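Local coordinates for protein probable hydrolase (Pseudomonas aeruginosa, PDB 7AL6) that is of unknown function but has the alpha/beta hydrolase fold and may be a lipolytic hydrolase, at residues 165-168 with 169-173; 244-247 with 248-252; 274-277 with 278-282; 113-116 with 117-120; 150-153 with 154-157. All blocks are in the same frame, centred on the assembly; numbering follows the deposited sequence.

Interaction 1 (165-168 with 169-173); sequences KAVE and ARMRG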
loop_
_atom_site.group_PDB
_atom_site.type_symbol
_atom_site.label_atom_id
_atom_site.label_comp_id
_atom_site.label_asym_id
_atom_site.label_seq_id
_atom_site.Cartn_x
_atom_site.Cartn_y
_atom_site.Cartn_z
ATOM N N LYS A 165 19.658 27.937 3.333
ATOM C CA LYS A 165 20.248 27.265 2.183
ATOM C C LYS A 165 19.189 26.510 1.387
ATOM O O LYS A 165 19.307 26.388 0.157
ATOM C CB LYS A 165 21.350 26.300 2.631
ATOM C CG LYS A 165 22.633 26.959 3.183
ATOM C CD LYS A 165 23.222 28.031 2.264
ATOM C CE LYS A 165 24.738 27.851 2.111
ATOM N NZ LYS A 165 25.394 29.019 1.468
ATOM N N ALA A 166 18.161 25.984 2.071
ATOM C CA ALA A 166 17.063 25.329 1.355
ATOM C C ALA A 166 16.290 26.336 0.503
ATOM O O ALA A 166 15.957 26.057 -0.658
ATOM C CB ALA A 166 16.137 24.630 2.356
ATOM N N VAL A 167 16.056 27.525 1.054
ATOM C CA VAL A 167 15.375 28.605 0.346
ATOM C C VAL A 167 16.156 29.012 -0.894
ATOM O O VAL A 167 15.628 29.021 -2.016
ATOM C CB VAL A 167 15.187 29.804 1.288
ATOM C CG1 VAL A 167 14.939 31.097 0.503
ATOM C CG2 VAL A 167 14.077 29.525 2.271
ATOM N N GLU A 168 17.419 29.408 -0.697
ATOM C CA GLU A 168 18.257 29.803 -1.823
ATOM C C GLU A 168 18.349 28.707 -2.866
ATOM O O GLU A 168 18.418 29.001 -4.062
ATOM C CB GLU A 168 19.652 30.199 -1.320
ATOM C CG GLU A 168 19.627 31.508 -0.533
ATOM C CD GLU A 168 20.796 31.679 0.430
ATOM O OE1 GLU A 168 20.643 32.465 1.395
ATOM O OE2 GLU A 168 21.860 31.053 0.214
ATOM N N ALA A 169 18.306 27.435 -2.465
ATOM C CA ALA A 169 18.290 26.406 -3.500
ATOM C C ALA A 169 17.045 26.525 -4.388
ATOM O O ALA A 169 17.087 26.165 -5.579
ATOM C CB ALA A 169 18.397 25.026 -2.866
ATOM N N ARG A 170 15.933 27.044 -3.837
ATOM C CA ARG A 170 14.685 27.154 -4.603
ATOM C C ARG A 170 14.667 28.418 -5.468
ATOM O O ARG A 170 14.007 28.442 -6.504
ATOM C CB ARG A 170 13.473 27.128 -3.652
ATOM C CG ARG A 170 12.087 27.278 -4.308
ATOM C CD ARG A 170 11.771 26.178 -5.272
ATOM N NE ARG A 170 10.460 26.341 -5.931
ATOM C CZ ARG A 170 10.275 27.049 -7.046
ATOM N NH1 ARG A 170 11.315 27.655 -7.622
ATOM N NH2 ARG A 170 9.068 27.149 -7.594
ATOM N N MET A 171 15.414 29.459 -5.084
ATOM C CA MET A 171 15.502 30.642 -5.931
ATOM C C MET A 171 16.292 30.356 -7.200
ATOM O O MET A 171 15.936 30.828 -8.281
ATOM C CB MET A 171 16.135 31.779 -5.149
ATOM C CG MET A 171 15.248 32.251 -4.054
ATOM S SD MET A 171 16.112 33.252 -2.857
ATOM C CE MET A 171 16.137 34.789 -3.816
ATOM N N ARG A 172 17.363 29.580 -7.085
ATOM C CA ARG A 172 18.144 29.220 -8.259
ATOM C C ARG A 172 17.387 28.223 -9.119
ATOM O O ARG A 172 17.445 28.276 -10.354
ATOM C CB ARG A 172 19.493 28.627 -7.833
ATOM C CG ARG A 172 20.351 29.505 -6.889
ATOM C CD ARG A 172 21.594 28.725 -6.392
ATOM N NE ARG A 172 21.204 27.425 -5.830
ATOM C CZ ARG A 172 22.044 26.502 -5.365
ATOM N NH1 ARG A 172 23.356 26.711 -5.393
ATOM N NH2 ARG A 172 21.564 25.362 -4.876
ATOM N N GLY A 173 16.665 27.309 -8.479
ATOM C CA GLY A 173 16.040 26.225 -9.205
ATOM C C GLY A 173 14.882 26.700 -10.058
ATOM O O GLY A 173 14.198 27.676 -9.737
#
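The carbonyl oxygen of Val167 accepts two backbone bonds from the following turn. Arg170 N reaches it at 2.7 Å from well above the carbonyl plane, an i to i+3 bond, whereas Met171 N lies in that plane at 3.1 Å in the usual i to i+4 position. The bond from Arg170 N to Ala166 O is weak, consistent with a local tightening toward 3-10 geometry. On either side of this spot, Ala169 N binds Lys165 O at 3.0 Å and Arg172 N binds Glu168 O at 3.3 Å, the latter nearly straight at 166°.

Packing across the turn is light. Val167 and Met171 run side by side, CG1 lying 4.2 Å from SD; that branch stands anti to its own backbone nitrogen (chi1 160°), which carries it along the helix toward the sulfur. Both residues lean on Ala182 of helix 179-189. Arg172 CG passes 3.5 Å from Glu168 O. Beyond CB, Arg170 leads away to a salt bridge of its NH2 with Asp38, near but not touching a presumed Ser-His-Asp triad. Gly173 then leaves helical geometry, closing the last turn of helix 163-172 beside the probable active site of an alpha/beta hydrolase.

Interaction 2 (244-247 with 248-252); sequences RMRA and LLETL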
loop_
_atom_site.group_PDB
_atom_site.type_symbol
_atom_site.label_atom_id
_atom_site.label_comp_id
_atom_site.label_asym_id
_atom_site.label_seq_id
_atom_site.Cartn_x
_atom_site.Cartn_y
_atom_site.Cartn_z
ATOM N N ARG A 244 5.719 31.971 -29.712
ATOM C CA ARG A 244 4.819 31.235 -30.642
ATOM C C ARG A 244 3.397 31.174 -30.050
ATOM O O ARG A 244 2.434 31.117 -30.806
ATOM C CB ARG A 244 5.399 29.856 -30.948
ATOM C CG ARG A 244 6.086 29.789 -32.303
ATOM C CD ARG A 244 6.466 28.385 -32.745
ATOM N NE ARG A 244 5.357 27.442 -32.762
ATOM C CZ ARG A 244 5.483 26.141 -32.526
ATOM N NH1 ARG A 244 4.424 25.353 -32.553
ATOM N NH2 ARG A 244 6.672 25.630 -32.283
ATOM N N MET A 245 3.285 31.180 -28.727
ATOM C CA MET A 245 2.022 31.149 -27.965
ATOM C C MET A 245 1.147 32.345 -28.337
ATOM O O MET A 245 -0.058 32.180 -28.373
ATOM C CB MET A 245 2.333 31.254 -26.472
ATOM C CG MET A 245 2.618 29.932 -25.810
ATOM S SD MET A 245 1.223 28.820 -25.820
ATOM C CE MET A 245 -0.090 29.988 -25.523
ATOM N N ARG A 246 1.740 33.509 -28.591
ATOM C CA ARG A 246 0.988 34.767 -28.798
ATOM C C ARG A 246 -0.011 34.596 -29.937
ATOM O O ARG A 246 -1.126 35.031 -29.787
ATOM C CB ARG A 246 2.009 35.872 -29.054
ATOM C CG ARG A 246 1.424 37.219 -29.431
ATOM C CD ARG A 246 2.478 38.289 -29.266
ATOM N NE ARG A 246 1.946 39.321 -28.409
ATOM C CZ ARG A 246 2.328 39.553 -27.164
ATOM N NH1 ARG A 246 1.744 40.521 -26.486
ATOM N NH2 ARG A 246 3.292 38.848 -26.605
ATOM N N ALA A 247 0.364 33.928 -31.012
ATOM C CA ALA A 247 -0.544 33.705 -32.134
ATOM C C ALA A 247 -1.627 32.690 -31.786
ATOM O O ALA A 247 -2.772 32.813 -32.231
ATOM C CB ALA A 247 0.236 33.226 -33.356
ATOM N N LEU A 248 -1.297 31.665 -31.004
ATOM C CA LEU A 248 -2.354 30.765 -30.561
ATOM C C LEU A 248 -3.387 31.519 -29.732
ATOM O O LEU A 248 -4.600 31.409 -29.975
ATOM C CB LEU A 248 -1.776 29.606 -29.760
ATOM C CG LEU A 248 -2.836 28.728 -29.112
ATOM C CD1 LEU A 248 -3.747 28.061 -30.146
ATOM C CD2 LEU A 248 -2.101 27.706 -28.177
ATOM N N LEU A 249 -2.931 32.316 -28.774
ATOM C CA LEU A 249 -3.821 33.014 -27.814
ATOM C C LEU A 249 -4.807 33.881 -28.584
ATOM O O LEU A 249 -5.948 33.934 -28.190
ATOM C CB LEU A 249 -3.016 33.843 -26.819
ATOM C CG LEU A 249 -2.227 33.065 -25.771
ATOM C CD1 LEU A 249 -1.579 34.005 -24.793
ATOM C CD2 LEU A 249 -3.080 32.069 -25.028
ATOM N N GLU A 250 -4.384 34.462 -29.703
ATOM C CA GLU A 250 -5.198 35.344 -30.575
ATOM C C GLU A 250 -6.371 34.565 -31.203
ATOM O O GLU A 250 -7.338 35.206 -31.543
ATOM C CB GLU A 250 -4.270 36.094 -31.542
ATOM C CG GLU A 250 -3.358 37.081 -30.813
ATOM C CD GLU A 250 -2.217 37.770 -31.556
ATOM O OE1 GLU A 250 -1.914 37.417 -32.711
ATOM O OE2 GLU A 250 -1.621 38.666 -30.962
ATOM N N THR A 251 -6.295 33.244 -31.360
ATOM C CA THR A 251 -7.375 32.382 -31.893
ATOM C C THR A 251 -8.260 31.801 -30.778
ATOM O O THR A 251 -9.037 30.934 -31.090
ATOM C CB THR A 251 -6.821 31.239 -32.751
ATOM O OG1 THR A 251 -6.214 30.237 -31.949
ATOM C CG2 THR A 251 -5.801 31.710 -33.751
ATOM N N LEU A 252 -8.141 32.228 -29.525
ATOM C CA LEU A 252 -8.897 31.619 -28.446
ATOM C C LEU A 252 -9.783 32.662 -27.798
ATOM O O LEU A 252 -9.400 33.821 -27.673
ATOM C CB LEU A 252 -7.994 31.005 -27.359
ATOM C CG LEU A 252 -6.999 29.946 -27.790
ATOM C CD1 LEU A 252 -6.085 29.542 -26.619
ATOM C CD2 LEU A 252 -7.716 28.743 -28.372
#
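The two flat groups, the guanidinium of Arg246 and the carboxylate of Glu250, stand one helical turn apart with their planes 83° from each other. The charged ends do not pair: Arg246 NE is 4.4 Å from Glu250 OE2, beyond a salt bridge, and the carboxylate meets the arginine lower down, where OE2 lies 3.7 Å from the aliphatic CG of Arg246. With that CG anti to its own nitrogen (chi1 174°) the arginine stem stands beside the glutamate, whose extended chain runs back over the preceding turn and brings Glu250 CG to 3.2 Å from Arg246 O. The attraction is therefore probably diffuse.

Beneath this solvent-facing pair the helix is held by the straight bond from Leu249 N to Met245 O, 2.9 Å long with an N-H...O angle of 163°; the next, from Glu250 N to Arg246 O, is weak. The buried side is apolar. Met245, bent at chi2 and chi3, curls its methyl CE to 3.7 Å from Leu249 CD2, and the same methyl touches Leu248 CD2 at 4.0 Å, so one carbon bridges two leucines. All three side chains rest on Leu128, and Leu248 also meets Leu219 of helix 215-223.

At the far end Thr251 turns its hydroxyl back on the chain: OG1 donates to Leu248 O at 2.8 Å, in the carbonyl plane and on a lone pair, and Thr251 N binds the same oxygen. Such double acceptance by one carbonyl oxygen closes the short amphipathic helix 245-250, which lies, with helix 238-241, in the connection between strands 229-234 and 255-259 of the alpha/beta hydrolase sheet.

Interaction 3 (274-277 with 278-282); sequences QAVA and RVFAA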
loop_
_atom_site.group_PDB
_atom_site.type_symbol
_atom_site.label_atom_id
_atom_site.label_comp_id
_atom_site.label_asym_id
_atom_site.label_seq_id
_atom_site.Cartn_x
_atom_site.Cartn_y
_atom_site.Cartn_z
ATOM N N GLN A 274 -1.792 41.549 -5.853
ATOM C CA GLN A 274 -2.948 42.438 -5.922
ATOM C C GLN A 274 -3.456 42.577 -7.348
ATOM O O GLN A 274 -4.661 42.688 -7.582
ATOM C CB GLN A 274 -2.581 43.824 -5.410
ATOM C CG GLN A 274 -2.680 43.985 -3.929
ATOM C CD GLN A 274 -1.960 45.232 -3.436
ATOM O OE1 GLN A 274 -1.381 45.231 -2.350
ATOM N NE2 GLN A 274 -1.998 46.298 -4.229
ATOM N N ALA A 275 -2.533 42.689 -8.287
ATOM C CA ALA A 275 -2.914 42.897 -9.665
ATOM C C ALA A 275 -3.611 41.665 -10.196
ATOM O O ALA A 275 -4.644 41.779 -10.840
ATOM C CB ALA A 275 -1.690 43.225 -10.502
ATOM N N VAL A 276 -3.070 40.474 -9.921
ATOM C CA VAL A 276 -3.799 39.271 -10.302
ATOM C C VAL A 276 -5.154 39.238 -9.623
ATOM O O VAL A 276 -6.180 38.946 -10.250
ATOM C CB VAL A 276 -2.968 38.010 -9.994
ATOM C CG1 VAL A 276 -3.820 36.771 -10.296
ATOM C CG2 VAL A 276 -1.685 38.028 -10.823
ATOM N N ALA A 277 -5.202 39.583 -8.337
ATOM C CA ALA A 277 -6.465 39.512 -7.633
ATOM C C ALA A 277 -7.513 40.422 -8.264
ATOM O O ALA A 277 -8.712 40.078 -8.305
ATOM C CB ALA A 277 -6.235 39.874 -6.168
ATOM N N ARG A 278 -7.103 41.623 -8.691
ATOM C CA ARG A 278 -8.080 42.541 -9.275
ATOM C C ARG A 278 -8.690 41.923 -10.516
ATOM O O ARG A 278 -9.904 41.991 -10.728
ATOM C CB ARG A 278 -7.429 43.872 -9.650
ATOM C CG ARG A 278 -7.263 44.832 -8.504
ATOM C CD ARG A 278 -6.363 46.015 -8.958
ATOM N NE ARG A 278 -5.933 46.893 -7.867
ATOM C CZ ARG A 278 -6.747 47.475 -6.991
ATOM N NH1 ARG A 278 -8.065 47.324 -7.088
ATOM N NH2 ARG A 278 -6.239 48.242 -6.033
ATOM N N VAL A 279 -7.868 41.303 -11.344
ATOM C CA VAL A 279 -8.340 40.673 -12.600
ATOM C C VAL A 279 -9.329 39.543 -12.293
ATOM O O VAL A 279 -10.437 39.620 -12.771
ATOM C CB VAL A 279 -7.144 40.124 -13.387
ATOM C CG1 VAL A 279 -7.585 39.160 -14.467
ATOM C CG2 VAL A 279 -6.294 41.233 -13.966
ATOM N N PHE A 280 -8.965 38.613 -11.416
ATOM C CA PHE A 280 -9.769 37.414 -11.065
ATOM C C PHE A 280 -11.033 37.801 -10.297
ATOM O O PHE A 280 -12.022 37.205 -10.542
ATOM C CB PHE A 280 -8.899 36.362 -10.380
ATOM C CG PHE A 280 -7.941 35.676 -11.312
ATOM C CD1 PHE A 280 -8.161 35.674 -12.674
ATOM C CD2 PHE A 280 -6.810 35.058 -10.830
ATOM C CE1 PHE A 280 -7.270 35.062 -13.528
ATOM C CE2 PHE A 280 -5.919 34.443 -11.684
ATOM C CZ PHE A 280 -6.156 34.442 -13.029
ATOM N N ALA A 281 -10.969 38.780 -9.409
ATOM C CA ALA A 281 -12.121 39.233 -8.607
ATOM C C ALA A 281 -13.199 39.767 -9.552
ATOM O O ALA A 281 -14.336 39.466 -9.344
ATOM C CB ALA A 281 -11.700 40.252 -7.598
ATOM N N ALA A 282 -12.834 40.522 -10.573
ATOM C CA ALA A 282 -13.833 40.987 -11.541
ATOM C C ALA A 282 -14.337 39.838 -12.410
ATOM O O ALA A 282 -15.532 39.749 -12.682
ATOM C CB ALA A 282 -13.261 42.105 -12.414
#
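Val276 and Phe280 form the tight side of this turn of helix 270-284, the C-terminal helix of the alpha/beta hydrolase fold, which packs against the central sheet. The two side chains lie alongside each other and point the same way. Val276 CG1, anti to its backbone nitrogen at chi1 175°, is brought against the ring obliquely, 3.4 Å from Phe280 CE2 and 3.5 Å from Phe280 CD2. Phe280 continues onto Ser230 and Val232 of strand 229-234 and onto Ala123 and Ile125 of strand 119-125, while Val276 reaches Leu259 and Leu46. The helix thus packs on the sheet through an aromatic ring that the valine one turn earlier packs beside.

On the solvent side the contacts are with the backbone. Arg278 stretches from CG to NE, and its CG passes 3.5 Å from Gln274 O, a carbonyl already bonded to Arg278 N at 2.9 Å. The exposed Ala281 brings its CB close to a carbonyl, 3.1 Å from Ala277 O.

Four i to i+4 bonds join the successive turns. The straightest lies directly under the valine-phenylalanine pair: Phe280 N donates to Val276 O at 3.0 Å with an N-H...O angle of 173°, nearly in line with the carbonyl bond.

Interaction 4 (113-116 with 117-120); sequences GALP and ERIE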
loop_
_atom_site.group_PDB
_atom_site.type_symbol
_atom_site.label_atom_id
_atom_site.label_comp_id
_atom_site.label_asym_id
_atom_site.label_seq_id
_atom_site.Cartn_x
_atom_site.Cartn_y
_atom_site.Cartn_z
ATOM N N GLY A 113 -11.794 20.728 -20.591
ATOM C CA GLY A 113 -12.038 20.166 -21.906
ATOM C C GLY A 113 -12.663 18.785 -21.855
ATOM O O GLY A 113 -13.470 18.429 -22.722
ATOM N N ALA A 114 -12.312 17.990 -20.842
ATOM C CA ALA A 114 -12.787 16.613 -20.784
ATOM C C ALA A 114 -14.168 16.512 -20.166
ATOM O O ALA A 114 -14.964 15.669 -20.586
ATOM C CB ALA A 114 -11.803 15.738 -19.984
ATOM N N LEU A 115 -14.444 17.310 -19.135
ATOM C CA LEU A 115 -15.713 17.284 -18.413
ATOM C C LEU A 115 -16.306 18.686 -18.351
ATOM O O LEU A 115 -16.477 19.270 -17.268
ATOM C CB LEU A 115 -15.509 16.717 -17.011
ATOM C CG LEU A 115 -15.330 15.197 -16.963
ATOM C CD1 LEU A 115 -15.141 14.769 -15.491
ATOM C CD2 LEU A 115 -16.551 14.499 -17.598
ATOM N N PRO A 116 -16.708 19.278 -19.484
ATOM C CA PRO A 116 -17.220 20.639 -19.488
ATOM C C PRO A 116 -18.461 20.815 -18.597
ATOM O O PRO A 116 -18.604 21.825 -18.058
ATOM C CB PRO A 116 -17.499 20.961 -20.951
ATOM C CG PRO A 116 -17.411 19.654 -21.668
ATOM C CD PRO A 116 -16.618 18.712 -20.797
ATOM N N GLU A 117 -19.239 19.765 -18.372
ATOM C CA GLU A 117 -20.465 19.772 -17.536
ATOM C C GLU A 117 -20.137 20.216 -16.091
ATOM O O GLU A 117 -20.988 20.800 -15.485
ATOM C CB GLU A 117 -21.136 18.391 -17.607
ATOM C CG GLU A 117 -20.421 17.332 -16.764
ATOM C CD GLU A 117 -20.497 15.835 -17.000
ATOM O OE1 GLU A 117 -20.662 15.414 -18.132
ATOM O OE2 GLU A 117 -20.294 15.106 -16.031
ATOM N N ARG A 118 -18.958 19.915 -15.545
ATOM C CA ARG A 118 -18.558 20.198 -14.154
ATOM C C ARG A 118 -17.876 21.548 -13.938
ATOM O O ARG A 118 -17.906 21.987 -12.842
ATOM C CB ARG A 118 -17.526 19.165 -13.700
ATOM C CG ARG A 118 -17.914 17.714 -13.902
ATOM C CD ARG A 118 -19.096 17.225 -13.096
ATOM N NE ARG A 118 -18.972 17.421 -11.670
ATOM C CZ ARG A 118 -18.653 16.489 -10.786
ATOM N NH1 ARG A 118 -18.570 16.807 -9.513
ATOM N NH2 ARG A 118 -18.430 15.251 -11.161
ATOM N N ILE A 119 -17.331 22.205 -14.944
ATOM C CA ILE A 119 -16.438 23.335 -14.687
ATOM C C ILE A 119 -17.137 24.641 -15.063
ATOM O O ILE A 119 -17.483 24.870 -16.233
ATOM C CB ILE A 119 -15.120 23.192 -15.465
ATOM C CG1 ILE A 119 -14.439 21.873 -15.179
ATOM C CG2 ILE A 119 -14.210 24.356 -15.121
ATOM C CD1 ILE A 119 -14.225 21.601 -13.656
ATOM N N GLU A 120 -17.340 25.502 -14.083
ATOM C CA GLU A 120 -18.102 26.714 -14.343
ATOM C C GLU A 120 -17.242 27.822 -14.977
ATOM O O GLU A 120 -17.708 28.508 -15.884
ATOM C CB GLU A 120 -18.731 27.217 -13.060
ATOM C CG GLU A 120 -19.798 26.285 -12.496
ATOM C CD GLU A 120 -20.467 26.830 -11.249
ATOM O OE1 GLU A 120 -21.651 27.231 -11.377
ATOM O OE2 GLU A 120 -19.833 26.839 -10.151
HETATM O O HOH W 1 -17.601 24.087 -18.903
#
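Leu115 meets Glu117 and Arg118 in the tight connection from helix 103-114 to strand 119-125, in the beta-alpha-beta unit that begins with strand 96-101, a core unit of the alpha/beta hydrolase fold. Helix 103-114 gives out at Ala114, and Leu115 is the first residue to leave helical angles. Its carbonyl oxygen takes Arg118 N at 3.1 Å, an i to i+3 bond that folds the chain back. Its side chain lies alongside that of Glu117, CD2 passing 4.1 Å from Glu117 OE2, and its CB is 4.1 Å from Arg118 CG.

Pro116 follows, its ring fixing phi near -59° within the turn. Its carbonyl oxygen receives a weak bond from Ile119 N at 3.4 Å.

The polar ends of the two partners of Leu115 are engaged elsewhere. Glu117 forms a salt bridge with Lys147 of the second subunit. Arg118, bent at chi2 and chi3, turns its guanidinium toward Glu94 O, Trp93 O and the carboxylate of Glu89, so that several acceptors fix its orientation.

A water reinforces the link as strand 119-125 begins: it donates to Pro116 O at 2.6 Å and to Ile119 O at 2.8 Å, bridging the turn to the strand.

Interaction 5 (150-153 with 154-157); sequences LALR and HKRK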
loop_
_atom_site.group_PDB
_atom_site.type_symbol
_atom_site.label_atom_id
_atom_site.label_comp_id
_atom_site.label_asym_id
_atom_site.label_seq_id
_atom_site.Cartn_x
_atom_site.Cartn_y
_atom_site.Cartn_z
ATOM N N LEU A 150 13.632 2.102 -15.028
ATOM C CA LEU A 150 14.591 1.119 -14.513
ATOM C C LEU A 150 15.669 1.784 -13.666
ATOM O O LEU A 150 16.132 1.206 -12.674
ATOM C CB LEU A 150 15.249 0.346 -15.660
ATOM C CG LEU A 150 14.394 -0.566 -16.540
ATOM C CD1 LEU A 150 15.278 -1.222 -17.604
ATOM C CD2 LEU A 150 13.677 -1.643 -15.780
ATOM N N ALA A 151 16.089 2.994 -14.047
ATOM C CA ALA A 151 17.140 3.717 -13.340
ATOM C C ALA A 151 16.649 4.485 -12.122
ATOM O O ALA A 151 17.460 5.141 -11.459
ATOM C CB ALA A 151 17.833 4.704 -14.291
ATOM N N LEU A 152 15.361 4.407 -11.782
ATOM C CA LEU A 152 14.838 5.330 -10.782
ATOM C C LEU A 152 15.239 4.955 -9.372
ATOM O O LEU A 152 15.258 5.818 -8.485
ATOM C CB LEU A 152 13.318 5.395 -10.849
ATOM C CG LEU A 152 12.720 6.579 -10.083
ATOM C CD1 LEU A 152 12.959 7.841 -10.897
ATOM C CD2 LEU A 152 11.254 6.339 -9.804
ATOM N N ARG A 153 15.498 3.676 -9.128
ATOM C CA ARG A 153 15.937 3.253 -7.801
ATOM C C ARG A 153 17.045 4.155 -7.252
ATOM O O ARG A 153 17.094 4.428 -6.047
ATOM C CB ARG A 153 16.415 1.798 -7.866
ATOM C CG ARG A 153 17.633 1.566 -8.786
ATOM C CD ARG A 153 17.677 0.145 -9.376
ATOM N NE ARG A 153 17.703 -0.909 -8.355
ATOM C CZ ARG A 153 16.752 -1.829 -8.181
ATOM N NH1 ARG A 153 15.671 -1.852 -8.963
ATOM N NH2 ARG A 153 16.882 -2.740 -7.219
ATOM N N HIS A 154 17.934 4.634 -8.124
ATOM C CA HIS A 154 19.184 5.275 -7.733
ATOM C C HIS A 154 19.043 6.780 -7.442
ATOM O O HIS A 154 20.067 7.481 -7.369
ATOM C CB HIS A 154 20.255 5.061 -8.824
ATOM C CG HIS A 154 20.493 3.618 -9.182
ATOM N ND1 HIS A 154 20.983 2.697 -8.276
ATOM C CD2 HIS A 154 20.335 2.946 -10.350
ATOM C CE1 HIS A 154 21.087 1.517 -8.862
ATOM N NE2 HIS A 154 20.696 1.639 -10.118
ATOM N N LYS A 155 17.816 7.292 -7.268
ATOM C CA LYS A 155 17.604 8.723 -7.034
ATOM C C LYS A 155 17.583 9.040 -5.539
ATOM O O LYS A 155 17.074 8.261 -4.727
ATOM C CB LYS A 155 16.300 9.217 -7.678
ATOM C CG LYS A 155 16.227 9.100 -9.203
ATOM C CD LYS A 155 16.549 10.414 -9.922
ATOM C CE LYS A 155 16.269 10.305 -11.428
ATOM N NZ LYS A 155 17.242 11.069 -12.252
ATOM N N ARG A 156 18.137 10.192 -5.218
ATOM C CA ARG A 156 18.208 10.724 -3.847
ATOM C C ARG A 156 17.960 12.224 -3.922
ATOM O O ARG A 156 18.121 12.807 -4.987
ATOM C CB ARG A 156 19.537 10.338 -3.207
ATOM C CG ARG A 156 19.804 8.843 -3.241
ATOM C CD ARG A 156 19.065 8.093 -2.153
ATOM N NE ARG A 156 19.447 6.690 -2.087
ATOM C CZ ARG A 156 18.885 5.727 -2.801
ATOM N NH1 ARG A 156 17.912 6.016 -3.642
ATOM N NH2 ARG A 156 19.293 4.479 -2.680
ATOM N N LYS A 157 17.532 12.794 -2.807
ATOM C CA LYS A 157 17.168 14.219 -2.671
ATOM C C LYS A 157 18.253 14.939 -1.872
ATOM O O LYS A 157 18.815 14.322 -1.000
ATOM C CB LYS A 157 15.789 14.292 -2.017
ATOM C CG LYS A 157 14.956 13.031 -2.205
ATOM C CD LYS A 157 13.480 13.219 -2.302
ATOM C CE LYS A 157 12.718 11.993 -1.861
ATOM N NZ LYS A 157 12.293 11.181 -3.017
#
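Arg153 lays its aliphatic stem over the imidazole of His154, a CH-pi contact in the turn that follows helix 138-150, within the segment connecting it to helix 163-172. Arg153 CG sits almost on the ring normal, 3.3 Å from the centroid of the His154 ring. The stem and the ring lie side by side and point the same way, but the guanidinium is rotated away, its plane 61° from the ring's, with His154 CE1 near its edge. This overlap depends on the first torsion of Arg153: at chi1 62° CG is squeezed between the backbone nitrogen and the carbonyl carbon, on the side where the next residue's ring stands.

Around this pair the backbone closes a turn. Lys155 N binds Leu152 O at 3.2 Å, whereas His154 N to Ala151 O is a weak bond. Leu152 and Lys155 cross at about a right angle, Leu152 CD1 lying 3.9 Å from Lys155 CG; the leucine also packs on Arg204, Thr206 and Leu207 of a neighbouring loop. Beyond this, Arg153 touches Pro13 of the second subunit.

The last clamp comes from Arg156, where a bend at chi2 (-80°) brings the guanidinium back to the chain. Its NH1 binds two carbonyls at once, Arg153 O at 3.0 Å, lying in that carbonyl's plane, and Lys155 O at 2.6 Å.

In the fold
All five are local contacts within one chain, yet their chemistry follows their place in the fold. Interactions 2 and 3 lie on helices that flank the central sheet, each pairing an apolar inner face with an exposed polar one; only interaction 3 brings an aromatic ring to the strands. Interaction 4 is the most buried, a turn between helix and strand. Interactions 1 and 5 lie on the region between helix 138-150 and helix 179-189, their centres about 22 Å apart; interaction 1 is partly buried, while interaction 5 is largely exposed and rich in cationic side chains. Interactions 4 and 5 both touch the second subunit, although their centres are about 37 Å apart.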